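PDB 5WB5: putative eukaryotic translation initiation factor eIF-4E from Leishmania major, which probably binds the methylated 5' cap of messenger RNA, including the cap 4 structure, and so takes part in the initiation of translation. Local coordinates for residues P67-R72 with A130-D135; K98-L103 with H175-V180; E57-L62 with V141-V146; Q24-L29 with T51-E56. One frame throughout, in Å; residues are numbered along the deposited sequence.

Overall arrangement
From the N terminus, interaction 4 closes first, a short loop that pairs strand 22-32 with the outermost strand 47-54 and leads directly into helix 55-64. That helix opens interaction 3, which closes on helix 133-147; the two contacts lie side by side, with centres about 8 Å apart. Interaction 1 is nested inside interaction 3, joining the loop after helix 55-64 to the start of helix 133-147. Interaction 2 crosses both: strand 97-104 falls within their loops, whereas its partner 175-182 follows helix 133-147. Together they tie both halves of one antiparallel sheet to the helices packed on it, with Leu-134 and Val-141 touching interaction 2.

Interaction 1 of 4, residues P67-R72 with A130-D135; sequences PLHALR and AKTDLD
Asp-135, in the first turn of helix 133-147, carries this contact. From its CB the carboxylate swings out with CG anti to the carbonyl carbon (chi1 -65°), beside the backbone N, and runs past Leu-68 in the opposite direction to that side chain. Asp-135 CG comes to 4.0 Å from Pro-67 CB. OD1 then takes the loop backbone: it accepts through its syn lone pair from Leu-68 N at 2.7 Å, in a rather bent bond (132° at the hydrogen). A weak second bond reaches OD1 from His-69 N at 3.4 Å. OD2, the other branch, faces His-69 CB, and Thr-132 OG1 gives OD2 of Asp-135 a weak bond at 2.9 Å. That hydroxyl occupies the crowded position between backbone N and carbonyl carbon, where OG1 also accepts from Asp-135 N at 3.2 Å in a nearly straight bond (169°). The methyl of Thr-132 lies obliquely to the His-69 ring, Thr-132 CG2 being 3.9 Å from His-69 CG. Deeper in, Leu-68 CD1 rests 3.8 Å from Leu-134 CG, the two side chains crossing at about a right angle and both also touching Met-169 of strand 164-171. Leu-68 O has a hydrogen bond with Lys-171 NZ. With two backbone N-H groups, a hydroxyl and the positive end of a helix around it, the buried carboxylate probably stays ionised. This is a helix N-terminus of the eIF4E fold: Thr-132 is the N-cap and Asp-135, at N3, ties the loop after helix 55-64 to the start of helix 133-147.

Interaction 2 of 4, residues K98-L103 with H175-V180; sequences KLWVNL and HNRLAV
Two neighbouring antiparallel strands of the eIF4E sheet, 97-104 and 175-182, meet here in continuous register. Leu-99, Val-101 and Leu-103 form hydrogen-bonded pairs with Val-180, Leu-178 and Asn-176, six backbone bonds in all; Val-101 N gives its hydrogen to Leu-178 O at 2.8 Å, in the carbonyl plane. The side chains of these pairs face helices 133-147 and 188-200, and Val-101 CG2 sits 3.8 Å from Leu-178 CB. On the other face Trp-100 and Arg-177 lie side by side. Trp-100 holds CG in the crowded position (chi1 55°), and the chain of Arg-177, extended from CG to NE, lays its guanidinium flat on the indole, planes 6° apart. Arg-177 CZ stands 4.2 Å from the centroid of the six-membered ring, and its nearest ring atom is Trp-100 CZ3 at 3.9 Å. Asn-102 OD1 flanks the arginine stem, 3.2 Å from Arg-177 CG. At the root of the side chain, Trp-100 CB packs on Ala-179 CB at 3.8 Å. Indole NE1 bonds to Thr-213 OG1 of the next strand, which helps fix the ring's rotation. The cation-pi stack would let the aromatic face partly stabilise the charge of a solvent-exposed arginine.

Interaction 3 of 4, residues E57-L62 with V141-V146; sequences EFFVML and VLMATV
Helices 55-64 and 133-147 pack antiparallel on one face of the curved sheet of the eIF4E fold; the axes of the two short segments approach to 11.7 Å, at 157°. So wide a spacing is filled by large side chains, chiefly Phe-58. With CG anti to the backbone N (chi1 170°), its ring reaches across to helix 133-147. Val-146 CG2 lies over the centre of one face, 3.9 Å from the centroid of the Phe-58 ring and almost on its normal, a CH-pi contact; the second methyl, Val-146 CG1, touches Phe-58 CD1 at 3.5 Å. Leu-62, one turn on in the same helix, covers the opposite face with its CG, offset toward the rim. At the edge, in the plane of the ring, Leu-142 CB meets Phe-58 CZ at 3.7 Å. Met-143 CG comes in obliquely on Phe-58 CE2, also at 3.7 Å, and the methionine chain, extended through chi2 (-175°), carries its sulfur toward the other phenylalanine. Met-143 SD stands 4.3 Å from Phe-59 CZ in an oblique Met-aromatic contact, while Phe-58 CD2 sits over the centre of a Phe-59 face. Leu-62 and Leu-142 slide past each other in opposite directions. Toward the sheet, Phe-79 touches Met-61, Leu-142, Thr-145 and Val-146. A second protein chain covers Phe-59, Val-60, Met-61 and Met-143, consistent with the dorsal surface on which eIF4E proteins bind their partners. Within helix 133-147, Thr-145 OG1 donates to Val-141 O at 2.7 Å, above the carbonyl plane, sharing that acceptor with Thr-145 N.

Interaction 4 of 4, residues Q24-L29 with T51-E56; sequences QRAWTL and TVHSVE
The backbones of Trp-27 and Val-52 form the hydrogen-bonded pair of an antiparallel junction between strand 22-32 and the outermost strand, 47-54, of the eIF4E sheet. Trp-27 N donates to Val-52 O at 3.0 Å, and Val-52 N returns a straighter bond to Trp-27 O at 2.9 Å (164°); both donors lie in the plane of the carbonyl they address. On the face of this pair Val-52 CG2, in the crowded position between backbone N and carbonyl carbon, meets Trp-27 CB at 3.8 Å. The next pair is non-hydrogen-bonded, and there Thr-28 and Thr-51 cross obliquely on the other face. Both hold OG1 anti to the carbonyl carbon (chi1 -55° and -59°), so the hydroxyls face each other and bond at 3.2 Å between Thr-28 OG1 and Thr-51 OG1. At the other end, Ala-26 CB packs obliquely to the imidazole, 3.6 Å from His-53 CD2. A second shell flanks the tryptophan: its indole leads away from the neighbouring strand and meets the ring of Phe-79 almost parallel, while Trp-27 CH2 lies 3.3 Å from the guanidinium plane of Arg-25, toward its rim. Arg-25 is held in turn by a salt bridge from NE to Glu-148 and by bonds from NH1 to Gln-81 and Val-164 O. Strand 47-54 passes directly into helix 55-64. Ser-54 is the N-cap, its OG accepting from Glu-57 N, and Glu-57 OE1 answers by accepting from His-53 N.

Interaction 1 of 4, residues P67-R72 with A130-D135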
# COMPACT_ATOMS: atom_id res chain seq x y z
N PRO A 67 5.52 10.78 -2.76
CA PRO A 67 4.13 10.91 -3.20
C PRO A 67 3.96 10.45 -4.63
O PRO A 67 4.88 10.51 -5.45
CB PRO A 67 3.85 12.41 -3.05
CG PRO A 67 5.18 13.06 -3.13
CD PRO A 67 6.14 12.09 -2.50
N LEU A 68 2.75 9.98 -4.93
CA LEU A 68 2.45 9.50 -6.27
C LEU A 68 2.47 10.64 -7.28
O LEU A 68 2.81 10.43 -8.45
CB LEU A 68 1.10 8.79 -6.29
CG LEU A 68 0.91 7.74 -5.19
CD1 LEU A 68 -0.52 7.24 -5.18
CD2 LEU A 68 1.88 6.58 -5.38
N HIS A 69 2.10 11.85 -6.86
CA HIS A 69 2.12 13.00 -7.76
C HIS A 69 3.51 13.24 -8.32
O HIS A 69 3.65 13.73 -9.45
CB HIS A 69 1.63 14.24 -7.02
CG HIS A 69 1.81 15.51 -7.80
ND1 HIS A 69 1.64 15.58 -9.16
CD2 HIS A 69 2.13 16.76 -7.39
CE1 HIS A 69 1.86 16.82 -9.57
NE2 HIS A 69 2.16 17.56 -8.51
N ALA A 70 4.55 12.89 -7.56
CA ALA A 70 5.93 13.07 -7.99
C ALA A 70 6.61 11.76 -8.36
O ALA A 70 7.79 11.77 -8.74
CB ALA A 70 6.74 13.77 -6.90
N LEU A 71 5.90 10.64 -8.29
CA LEU A 71 6.50 9.34 -8.55
C LEU A 71 6.70 9.13 -10.05
O LEU A 71 6.07 9.79 -10.88
CB LEU A 71 5.63 8.23 -7.96
CG LEU A 71 6.24 6.83 -7.89
CD1 LEU A 71 7.51 6.83 -7.05
CD2 LEU A 71 5.23 5.85 -7.31
N ARG A 72 7.59 8.20 -10.38
CA ARG A 72 7.95 7.96 -11.77
C ARG A 72 6.79 7.32 -12.53
O ARG A 72 5.91 6.68 -11.95
CB ARG A 72 9.20 7.09 -11.85
CG ARG A 72 9.82 7.02 -13.22
CD ARG A 72 11.13 6.27 -13.20
NE ARG A 72 11.73 6.21 -14.53
CZ ARG A 72 11.33 5.40 -15.50
NH1 ARG A 72 10.32 4.56 -15.30
NH2 ARG A 72 11.94 5.42 -16.68
N ALA A 130 -0.52 21.40 -2.04
CA ALA A 130 -1.41 20.55 -1.27
C ALA A 130 -1.43 19.15 -1.85
O ALA A 130 -1.34 18.96 -3.07
CB ALA A 130 -2.83 21.13 -1.26
N LYS A 131 -1.55 18.15 -0.97
CA LYS A 131 -1.61 16.77 -1.41
C LYS A 131 -2.72 16.59 -2.44
O LYS A 131 -3.81 17.16 -2.31
CB LYS A 131 -1.86 15.84 -0.22
CG LYS A 131 -0.65 15.60 0.66
CD LYS A 131 -0.92 14.51 1.69
CE LYS A 131 0.29 14.24 2.57
NZ LYS A 131 0.74 15.46 3.30
N THR A 132 -2.43 15.82 -3.48
CA THR A 132 -3.43 15.53 -4.49
C THR A 132 -4.45 14.53 -3.94
O THR A 132 -4.18 13.79 -2.99
CB THR A 132 -2.78 14.98 -5.75
OG1 THR A 132 -2.14 13.73 -5.46
CG2 THR A 132 -1.74 15.96 -6.29
N ASP A 133 -5.63 14.52 -4.56
CA ASP A 133 -6.64 13.54 -4.18
C ASP A 133 -6.13 12.11 -4.34
O ASP A 133 -6.52 11.22 -3.58
CB ASP A 133 -7.91 13.75 -5.01
CG ASP A 133 -8.63 15.03 -4.66
OD1 ASP A 133 -8.66 15.40 -3.46
OD2 ASP A 133 -9.18 15.68 -5.58
N LEU A 134 -5.25 11.88 -5.32
CA LEU A 134 -4.66 10.56 -5.49
C LEU A 134 -3.81 10.17 -4.29
O LEU A 134 -3.92 9.06 -3.75
CB LEU A 134 -3.84 10.52 -6.78
CG LEU A 134 -3.15 9.19 -7.11
CD1 LEU A 134 -4.18 8.11 -7.37
CD2 LEU A 134 -2.24 9.37 -8.31
N ASP A 135 -2.93 11.07 -3.85
CA ASP A 135 -2.13 10.80 -2.66
C ASP A 135 -3.03 10.60 -1.45
O ASP A 135 -2.78 9.71 -0.62
CB ASP A 135 -1.15 11.94 -2.40
CG ASP A 135 -0.10 12.06 -3.49
OD1 ASP A 135 0.41 11.02 -3.97
OD2 ASP A 135 0.22 13.21 -3.87

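Interaction 2 of 4, residues K98-L103 with H175-V180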
# COMPACT_ATOMS: atom_id res chain seq x y z
N LYS A 98 -7.60 -10.03 -6.90
CA LYS A 98 -7.42 -8.62 -6.60
C LYS A 98 -8.60 -7.82 -7.11
O LYS A 98 -9.09 -8.04 -8.22
CB LYS A 98 -6.12 -8.08 -7.22
CG LYS A 98 -6.04 -8.15 -8.73
CD LYS A 98 -4.72 -7.57 -9.23
CE LYS A 98 -4.56 -7.70 -10.73
NZ LYS A 98 -4.42 -9.13 -11.15
N LEU A 99 -9.06 -6.89 -6.27
CA LEU A 99 -10.08 -5.91 -6.64
C LEU A 99 -9.39 -4.58 -6.91
O LEU A 99 -8.78 -4.01 -6.01
CB LEU A 99 -11.12 -5.76 -5.53
CG LEU A 99 -12.21 -4.69 -5.71
CD1 LEU A 99 -13.30 -5.17 -6.67
CD2 LEU A 99 -12.80 -4.32 -4.37
N TRP A 100 -9.47 -4.10 -8.15
CA TRP A 100 -8.71 -2.93 -8.55
C TRP A 100 -9.61 -1.90 -9.23
O TRP A 100 -10.73 -2.18 -9.65
CB TRP A 100 -7.55 -3.31 -9.49
CG TRP A 100 -7.94 -4.07 -10.71
CD1 TRP A 100 -8.08 -5.43 -10.82
CD2 TRP A 100 -8.23 -3.54 -12.01
NE1 TRP A 100 -8.44 -5.77 -12.11
CE2 TRP A 100 -8.54 -4.62 -12.85
CE3 TRP A 100 -8.27 -2.24 -12.53
CZ2 TRP A 100 -8.88 -4.45 -14.19
CZ3 TRP A 100 -8.61 -2.08 -13.87
CH2 TRP A 100 -8.91 -3.17 -14.68
N VAL A 101 -9.08 -0.68 -9.29
CA VAL A 101 -9.76 0.47 -9.89
C VAL A 101 -8.72 1.33 -10.60
O VAL A 101 -7.55 1.38 -10.21
CB VAL A 101 -10.51 1.31 -8.83
CG1 VAL A 101 -11.58 0.48 -8.14
CG2 VAL A 101 -9.54 1.88 -7.80
N ASN A 102 -9.17 2.03 -11.64
CA ASN A 102 -8.33 2.93 -12.43
C ASN A 102 -8.69 4.37 -12.07
O ASN A 102 -9.74 4.87 -12.49
CB ASN A 102 -8.50 2.68 -13.93
CG ASN A 102 -8.07 1.29 -14.34
OD1 ASN A 102 -7.35 0.60 -13.62
ND2 ASN A 102 -8.51 0.87 -15.52
N LEU A 103 -7.83 5.02 -11.30
CA LEU A 103 -7.93 6.44 -11.04
C LEU A 103 -7.22 7.21 -12.14
O LEU A 103 -6.49 6.64 -12.96
CB LEU A 103 -7.33 6.78 -9.68
CG LEU A 103 -7.63 5.77 -8.56
CD1 LEU A 103 -6.80 6.08 -7.32
CD2 LEU A 103 -9.12 5.77 -8.22
N HIS A 175 -3.58 5.98 -16.59
CA HIS A 175 -4.33 5.65 -15.39
C HIS A 175 -3.39 5.45 -14.21
O HIS A 175 -2.16 5.51 -14.33
CB HIS A 175 -5.18 4.40 -15.62
CG HIS A 175 -6.11 4.50 -16.79
ND1 HIS A 175 -5.71 4.25 -18.08
CD2 HIS A 175 -7.42 4.82 -16.86
CE1 HIS A 175 -6.73 4.41 -18.90
NE2 HIS A 175 -7.79 4.76 -18.18
N ASN A 176 -3.99 5.21 -13.05
CA ASN A 176 -3.27 4.84 -11.84
C ASN A 176 -4.07 3.73 -11.19
O ASN A 176 -5.20 3.96 -10.75
CB ASN A 176 -3.10 6.03 -10.90
CG ASN A 176 -2.19 7.11 -11.47
OD1 ASN A 176 -1.15 6.81 -12.06
ND2 ASN A 176 -2.58 8.37 -11.32
N ARG A 177 -3.52 2.52 -11.16
CA ARG A 177 -4.28 1.35 -10.74
C ARG A 177 -4.09 1.11 -9.25
O ARG A 177 -2.97 0.83 -8.80
CB ARG A 177 -3.87 0.11 -11.53
CG ARG A 177 -4.27 0.16 -12.99
CD ARG A 177 -4.45 -1.23 -13.56
NE ARG A 177 -4.92 -1.20 -14.94
CZ ARG A 177 -5.19 -2.28 -15.67
NH1 ARG A 177 -5.02 -3.49 -15.15
NH2 ARG A 177 -5.62 -2.15 -16.92
N LEU A 178 -5.17 1.24 -8.49
CA LEU A 178 -5.20 0.79 -7.11
C LEU A 178 -5.74 -0.63 -7.08
O LEU A 178 -6.65 -0.97 -7.84
CB LEU A 178 -6.07 1.70 -6.26
CG LEU A 178 -6.28 1.28 -4.81
CD1 LEU A 178 -4.98 1.30 -4.04
CD2 LEU A 178 -7.29 2.18 -4.14
N ALA A 179 -5.17 -1.48 -6.23
CA ALA A 179 -5.57 -2.87 -6.18
C ALA A 179 -5.48 -3.37 -4.74
O ALA A 179 -4.51 -3.07 -4.04
CB ALA A 179 -4.69 -3.74 -7.09
N VAL A 180 -6.49 -4.12 -4.32
CA VAL A 180 -6.52 -4.78 -3.02
C VAL A 180 -6.48 -6.28 -3.28
O VAL A 180 -7.43 -6.84 -3.83
CB VAL A 180 -7.76 -4.38 -2.21
CG1 VAL A 180 -7.75 -5.05 -0.84
CG2 VAL A 180 -7.85 -2.88 -2.07

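Interaction 3 of 4, residues E57-L62 with V141-V146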
# COMPACT_ATOMS: atom_id res chain seq x y z
N GLU A 57 5.65 3.43 13.32
CA GLU A 57 6.48 2.98 12.20
C GLU A 57 5.78 3.25 10.88
O GLU A 57 6.41 3.67 9.90
CB GLU A 57 6.80 1.49 12.34
CG GLU A 57 7.79 1.17 13.44
CD GLU A 57 8.36 -0.24 13.31
OE1 GLU A 57 7.66 -1.12 12.78
OE2 GLU A 57 9.51 -0.45 13.73
N PHE A 58 4.47 2.98 10.82
CA PHE A 58 3.72 3.21 9.60
C PHE A 58 3.81 4.67 9.17
O PHE A 58 4.06 4.97 7.99
CB PHE A 58 2.26 2.80 9.81
CG PHE A 58 1.34 3.21 8.71
CD1 PHE A 58 1.29 2.51 7.52
CD2 PHE A 58 0.51 4.31 8.87
CE1 PHE A 58 0.43 2.89 6.51
CE2 PHE A 58 -0.35 4.69 7.86
CZ PHE A 58 -0.39 3.98 6.68
N PHE A 59 3.62 5.60 10.11
CA PHE A 59 3.64 7.01 9.74
C PHE A 59 5.05 7.49 9.40
O PHE A 59 5.21 8.40 8.59
CB PHE A 59 3.02 7.85 10.84
CG PHE A 59 1.52 7.86 10.81
CD1 PHE A 59 0.84 8.61 9.86
CD2 PHE A 59 0.79 7.09 11.70
CE1 PHE A 59 -0.54 8.60 9.81
CE2 PHE A 59 -0.59 7.09 11.66
CZ PHE A 59 -1.25 7.84 10.71
N VAL A 60 6.09 6.88 9.99
CA VAL A 60 7.45 7.20 9.57
C VAL A 60 7.68 6.75 8.13
O VAL A 60 8.21 7.50 7.30
CB VAL A 60 8.47 6.57 10.54
CG1 VAL A 60 9.88 6.78 10.04
CG2 VAL A 60 8.32 7.17 11.93
N MET A 61 7.30 5.50 7.84
CA MET A 61 7.32 5.02 6.46
C MET A 61 6.65 6.02 5.53
O MET A 61 7.24 6.44 4.52
CB MET A 61 6.61 3.66 6.39
CG MET A 61 6.58 3.02 5.01
SD MET A 61 5.38 1.68 4.92
CE MET A 61 3.85 2.61 4.82
N LEU A 62 5.43 6.43 5.87
CA LEU A 62 4.73 7.42 5.05
C LEU A 62 5.56 8.68 4.89
O LEU A 62 5.63 9.25 3.79
CB LEU A 62 3.37 7.76 5.67
CG LEU A 62 2.23 6.77 5.42
CD1 LEU A 62 1.01 7.22 6.20
CD2 LEU A 62 1.90 6.66 3.94
N VAL A 141 -6.27 4.41 2.00
CA VAL A 141 -6.32 2.96 1.84
C VAL A 141 -5.21 2.30 2.66
O VAL A 141 -5.40 1.23 3.24
CB VAL A 141 -6.23 2.57 0.36
CG1 VAL A 141 -6.20 1.06 0.20
CG2 VAL A 141 -7.41 3.15 -0.39
N LEU A 142 -4.03 2.93 2.73
CA LEU A 142 -2.97 2.38 3.56
C LEU A 142 -3.37 2.38 5.03
O LEU A 142 -3.13 1.39 5.75
CB LEU A 142 -1.68 3.17 3.35
CG LEU A 142 -0.81 2.71 2.19
CD1 LEU A 142 0.19 3.80 1.80
CD2 LEU A 142 -0.08 1.42 2.56
N MET A 143 -3.98 3.47 5.50
CA MET A 143 -4.41 3.55 6.89
C MET A 143 -5.50 2.53 7.18
O MET A 143 -5.53 1.94 8.26
CB MET A 143 -4.90 4.96 7.22
CG MET A 143 -3.81 6.01 7.30
SD MET A 143 -4.40 7.63 7.83
CE MET A 143 -5.54 8.01 6.51
N ALA A 144 -6.41 2.32 6.23
CA ALA A 144 -7.43 1.29 6.40
C ALA A 144 -6.81 -0.10 6.44
O ALA A 144 -7.28 -0.98 7.17
CB ALA A 144 -8.46 1.38 5.27
N THR A 145 -5.75 -0.31 5.66
CA THR A 145 -5.07 -1.60 5.68
C THR A 145 -4.46 -1.86 7.05
O THR A 145 -4.77 -2.87 7.71
CB THR A 145 -3.99 -1.65 4.59
OG1 THR A 145 -4.58 -1.34 3.32
CG2 THR A 145 -3.36 -3.04 4.52
N VAL A 146 -3.61 -0.95 7.52
CA VAL A 146 -2.91 -1.19 8.78
C VAL A 146 -3.89 -1.19 9.95
O VAL A 146 -3.73 -1.96 10.90
CB VAL A 146 -1.78 -0.16 8.99
CG1 VAL A 146 -0.70 -0.34 7.94
CG2 VAL A 146 -2.33 1.27 8.99

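Interaction 4 of 4, residues Q24-L29 with T51-E56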
# COMPACT_ATOMS: atom_id res chain seq x y z
N GLN A 24 -2.22 -5.15 14.31
CA GLN A 24 -2.66 -6.54 14.28
C GLN A 24 -1.69 -7.40 13.48
O GLN A 24 -1.55 -8.60 13.76
CB GLN A 24 -4.07 -6.64 13.69
CG GLN A 24 -4.63 -8.05 13.66
CD GLN A 24 -4.72 -8.68 15.03
OE1 GLN A 24 -5.18 -8.06 15.99
NE2 GLN A 24 -4.27 -9.93 15.14
N ARG A 25 -1.01 -6.82 12.50
CA ARG A 25 -0.11 -7.56 11.63
C ARG A 25 1.02 -6.64 11.20
O ARG A 25 0.85 -5.43 11.10
CB ARG A 25 -0.83 -8.11 10.40
CG ARG A 25 -1.98 -9.06 10.72
CD ARG A 25 -2.65 -9.57 9.45
NE ARG A 25 -3.49 -8.57 8.82
CZ ARG A 25 -4.10 -8.73 7.64
NH1 ARG A 25 -3.94 -9.86 6.96
NH2 ARG A 25 -4.85 -7.76 7.14
N ALA A 26 2.18 -7.24 10.94
CA ALA A 26 3.28 -6.51 10.32
C ALA A 26 3.01 -6.37 8.82
O ALA A 26 2.28 -7.15 8.22
CB ALA A 26 4.61 -7.22 10.56
N TRP A 27 3.62 -5.34 8.22
CA TRP A 27 3.40 -5.07 6.80
C TRP A 27 4.69 -4.61 6.16
O TRP A 27 5.39 -3.76 6.71
CB TRP A 27 2.31 -4.00 6.61
CG TRP A 27 0.97 -4.42 7.12
CD1 TRP A 27 0.52 -4.30 8.39
CD2 TRP A 27 -0.08 -5.02 6.36
NE1 TRP A 27 -0.76 -4.79 8.48
CE2 TRP A 27 -1.15 -5.24 7.25
CE3 TRP A 27 -0.23 -5.39 5.02
CZ2 TRP A 27 -2.36 -5.81 6.85
CZ3 TRP A 27 -1.42 -5.97 4.62
CH2 TRP A 27 -2.47 -6.17 5.53
N THR A 28 5.00 -5.17 4.99
CA THR A 28 6.21 -4.84 4.26
C THR A 28 5.87 -4.05 3.00
O THR A 28 4.88 -4.36 2.31
CB THR A 28 6.98 -6.11 3.88
OG1 THR A 28 7.23 -6.89 5.05
CG2 THR A 28 8.31 -5.75 3.21
N LEU A 29 6.69 -3.04 2.72
CA LEU A 29 6.55 -2.18 1.56
C LEU A 29 7.60 -2.54 0.51
O LEU A 29 8.76 -2.81 0.85
CB LEU A 29 6.69 -0.70 1.96
CG LEU A 29 6.78 0.36 0.86
CD1 LEU A 29 5.45 0.55 0.15
CD2 LEU A 29 7.26 1.69 1.43
N THR A 51 9.65 -2.72 6.78
CA THR A 51 8.59 -3.43 7.48
C THR A 51 8.13 -2.60 8.67
O THR A 51 8.95 -2.03 9.41
CB THR A 51 9.06 -4.80 7.96
OG1 THR A 51 9.48 -5.58 6.83
CG2 THR A 51 7.94 -5.55 8.68
N VAL A 52 6.82 -2.53 8.86
CA VAL A 52 6.19 -1.75 9.91
C VAL A 52 5.41 -2.69 10.82
O VAL A 52 4.70 -3.58 10.34
CB VAL A 52 5.27 -0.65 9.33
CG1 VAL A 52 6.06 0.31 8.47
CG2 VAL A 52 4.13 -1.27 8.54
N HIS A 53 5.55 -2.47 12.13
CA HIS A 53 4.83 -3.24 13.14
C HIS A 53 3.96 -2.37 14.03
O HIS A 53 3.21 -2.93 14.85
CB HIS A 53 5.82 -4.01 14.02
CG HIS A 53 6.91 -4.70 13.26
ND1 HIS A 53 7.99 -4.03 12.73
CD2 HIS A 53 7.08 -6.01 12.94
CE1 HIS A 53 8.78 -4.89 12.12
NE2 HIS A 53 8.26 -6.10 12.23
N SER A 54 4.03 -1.05 13.92
CA SER A 54 3.26 -0.15 14.77
C SER A 54 2.77 1.04 13.96
O SER A 54 3.27 1.32 12.86
CB SER A 54 4.10 0.34 15.95
OG SER A 54 5.20 1.11 15.50
N VAL A 55 1.77 1.74 14.51
CA VAL A 55 1.23 2.92 13.86
C VAL A 55 2.32 3.96 13.65
O VAL A 55 2.38 4.64 12.61
CB VAL A 55 0.06 3.50 14.68
CG1 VAL A 55 -0.57 4.69 13.97
CG2 VAL A 55 -1.00 2.43 14.94
N GLU A 56 3.22 4.10 14.63
CA GLU A 56 4.30 5.07 14.52
C GLU A 56 5.24 4.70 13.38
O GLU A 56 5.62 5.56 12.58
CB GLU A 56 5.07 5.16 15.85
CG GLU A 56 4.25 5.68 17.02
CD GLU A 56 3.38 4.62 17.67
OE1 GLU A 56 3.25 3.52 17.09
OE2 GLU A 56 2.84 4.87 18.77